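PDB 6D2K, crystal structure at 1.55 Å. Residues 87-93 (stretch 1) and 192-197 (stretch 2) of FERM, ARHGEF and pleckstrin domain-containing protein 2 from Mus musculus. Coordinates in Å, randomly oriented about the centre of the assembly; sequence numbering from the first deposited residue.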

# COMPACT_ATOMS: atom_id res chain seq x y z
N PHE A 87 1.87 -2.07 5.94
CA PHE A 87 3.06 -1.47 6.52
C PHE A 87 4.29 -1.75 5.65
O PHE A 87 4.68 -2.89 5.47
CB PHE A 87 3.32 -2.01 7.94
CG PHE A 87 2.18 -1.77 8.89
CD1 PHE A 87 1.91 -0.49 9.36
CD2 PHE A 87 1.38 -2.82 9.31
CE1 PHE A 87 0.85 -0.27 10.24
CE2 PHE A 87 0.33 -2.59 10.20
CZ PHE A 87 0.07 -1.32 10.65
N PHE A 88 4.89 -0.69 5.11
CA PHE A 88 6.09 -0.81 4.28
C PHE A 88 7.35 -0.56 5.12
O PHE A 88 7.62 0.58 5.53
CB PHE A 88 6.01 0.20 3.13
CG PHE A 88 4.99 -0.14 2.07
CD1 PHE A 88 5.38 -0.79 0.91
CD2 PHE A 88 3.65 0.20 2.21
CE1 PHE A 88 4.46 -1.11 -0.08
CE2 PHE A 88 2.72 -0.12 1.22
CZ PHE A 88 3.13 -0.78 0.08
N PRO A 89 8.13 -1.62 5.39
CA PRO A 89 9.36 -1.39 6.17
C PRO A 89 10.47 -0.87 5.26
O PRO A 89 10.39 -1.01 4.04
CB PRO A 89 9.69 -2.78 6.69
CG PRO A 89 9.24 -3.69 5.57
CD PRO A 89 7.97 -3.04 5.03
N PRO A 90 11.51 -0.25 5.85
CA PRO A 90 12.59 0.32 5.05
C PRO A 90 13.40 -0.73 4.27
O PRO A 90 13.92 -0.39 3.20
CB PRO A 90 13.47 1.03 6.09
CG PRO A 90 13.10 0.41 7.39
CD PRO A 90 11.68 -0.02 7.29
N ASP A 91 13.49 -1.96 4.76
CA ASP A 91 14.32 -2.99 4.11
C ASP A 91 13.51 -4.26 3.92
O ASP A 91 13.68 -5.23 4.66
CB ASP A 91 15.58 -3.27 4.95
CG ASP A 91 16.71 -3.92 4.15
OD1 ASP A 91 16.46 -4.39 3.01
OD2 ASP A 91 17.86 -3.95 4.65
N PRO A 92 12.61 -4.28 2.93
CA PRO A 92 11.76 -5.45 2.77
C PRO A 92 12.53 -6.70 2.30
O PRO A 92 12.03 -7.81 2.45
CB PRO A 92 10.74 -5.02 1.70
CG PRO A 92 11.39 -3.88 0.98
CD PRO A 92 12.28 -3.19 1.99
N GLY A 93 13.73 -6.50 1.77
CA GLY A 93 14.58 -7.63 1.43
C GLY A 93 14.91 -8.45 2.67
O GLY A 93 15.22 -9.65 2.58
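Stretch 2, residues 192-197: MYGIRF

The most unusual feature of this contact is a glycine CA seated over the face of an aromatic ring. Gly 194 CA sits 3.5 Å from the centroid of the Phe 88 ring and only 13° off the ring normal, the geometry of a CH-pi interaction. An ideal CB built on Gly 194 would point toward stretch 1 and fall 2.7 Å from Phe 88 CG, a clash; the phi of 70° independently favours glycine.

That phi belongs to a type II beta turn running from Met 192 to Ile 195, with Tyr 193 (phi/psi -55/121) and Gly 194 (70/9) at its two central positions. The turn is closed by a backbone hydrogen bond from Ile 195 N to Met 192 O at 3.0 Å. Stretch 2 contains no regular helix or strand; its CA path from Met 192 to Phe 197 runs roughly antiparallel to that from Phe 87 to Gly 93. The nearest CA atoms across the contact are those of Phe 88 and Gly 194, 5.5 Å apart.

The CA-to-CB bond of Tyr 193 runs sideways to stretch 1, but with chi1 at 168° (t) its end comes nearer. Tyr 193 OH donates a hydrogen bond to Pro 89 O, 2.7 Å away, with the acceptor near the ring plane. Pro 92 CG approaches the same Tyr 193 OH at 3.3 Å. The edge of Phe 88 is directed at the face of the Tyr 193 ring, with centroids 5.4 Å apart and planes at 84°; Phe 88 CD1 and Tyr 193 CE1 are 3.8 Å apart.

At the end of the turn, the CA-to-CB bond of Ile 195 points away from stretch 1. Beyond it, Arg 196 starts sideways at its CA-to-CB bond, but its end comes nearer, and Phe 88 CZ lies over one face of its guanidinium, 3.4 Å from Arg 196 NH2. A hydrogen bond from Arg 196 NH1 to Ile 195 O, 3.1 Å long, ties this side chain to the backbone of the preceding residue.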

# COMPACT_ATOMS: atom_id res chain seq x y z
N MET A 192 8.73 7.55 -3.41
CA MET A 192 7.32 7.17 -3.35
C MET A 192 7.06 5.74 -2.84
O MET A 192 5.91 5.29 -2.82
CB MET A 192 6.65 7.39 -4.70
CG MET A 192 6.54 8.88 -5.09
SD MET A 192 5.56 9.85 -3.90
CE MET A 192 3.94 9.16 -4.19
N TYR A 193 8.11 5.04 -2.43
CA TYR A 193 7.97 3.69 -1.86
C TYR A 193 7.00 3.70 -0.68
O TYR A 193 7.22 4.42 0.30
CB TYR A 193 9.34 3.13 -1.45
CG TYR A 193 9.29 1.88 -0.59
CD1 TYR A 193 8.97 0.65 -1.14
CD2 TYR A 193 9.57 1.93 0.77
CE1 TYR A 193 8.93 -0.49 -0.36
CE2 TYR A 193 9.53 0.80 1.55
CZ TYR A 193 9.20 -0.41 0.99
OH TYR A 193 9.13 -1.55 1.75
N GLY A 194 5.94 2.92 -0.80
CA GLY A 194 4.92 2.80 0.24
C GLY A 194 4.04 4.02 0.45
O GLY A 194 3.25 4.05 1.41
N ILE A 195 4.13 5.01 -0.43
CA ILE A 195 3.43 6.28 -0.19
C ILE A 195 2.00 6.27 -0.74
O ILE A 195 1.77 5.84 -1.87
CB ILE A 195 4.19 7.47 -0.79
CG1 ILE A 195 5.56 7.63 -0.13
CG2 ILE A 195 3.38 8.78 -0.65
CD1 ILE A 195 5.49 8.10 1.31
N ARG A 196 1.06 6.74 0.08
CA ARG A 196 -0.31 7.00 -0.36
C ARG A 196 -0.67 8.39 0.12
O ARG A 196 -0.50 8.71 1.31
CB ARG A 196 -1.28 5.97 0.24
CG ARG A 196 -1.16 4.56 -0.35
CD ARG A 196 -0.11 3.71 0.39
NE ARG A 196 -0.09 2.33 -0.10
CZ ARG A 196 0.58 1.92 -1.17
NH1 ARG A 196 1.31 2.76 -1.89
NH2 ARG A 196 0.52 0.65 -1.53
N PHE A 197 -1.10 9.24 -0.80
CA PHE A 197 -1.43 10.63 -0.49
C PHE A 197 -2.83 10.79 0.09
O PHE A 197 -3.77 10.11 -0.33
CB PHE A 197 -1.35 11.47 -1.76
CG PHE A 197 0.05 11.79 -2.21
CD1 PHE A 197 1.13 11.57 -1.38
CD2 PHE A 197 0.27 12.36 -3.45
CE1 PHE A 197 2.42 11.90 -1.78
CE2 PHE A 197 1.56 12.68 -3.86
CZ PHE A 197 2.62 12.44 -3.03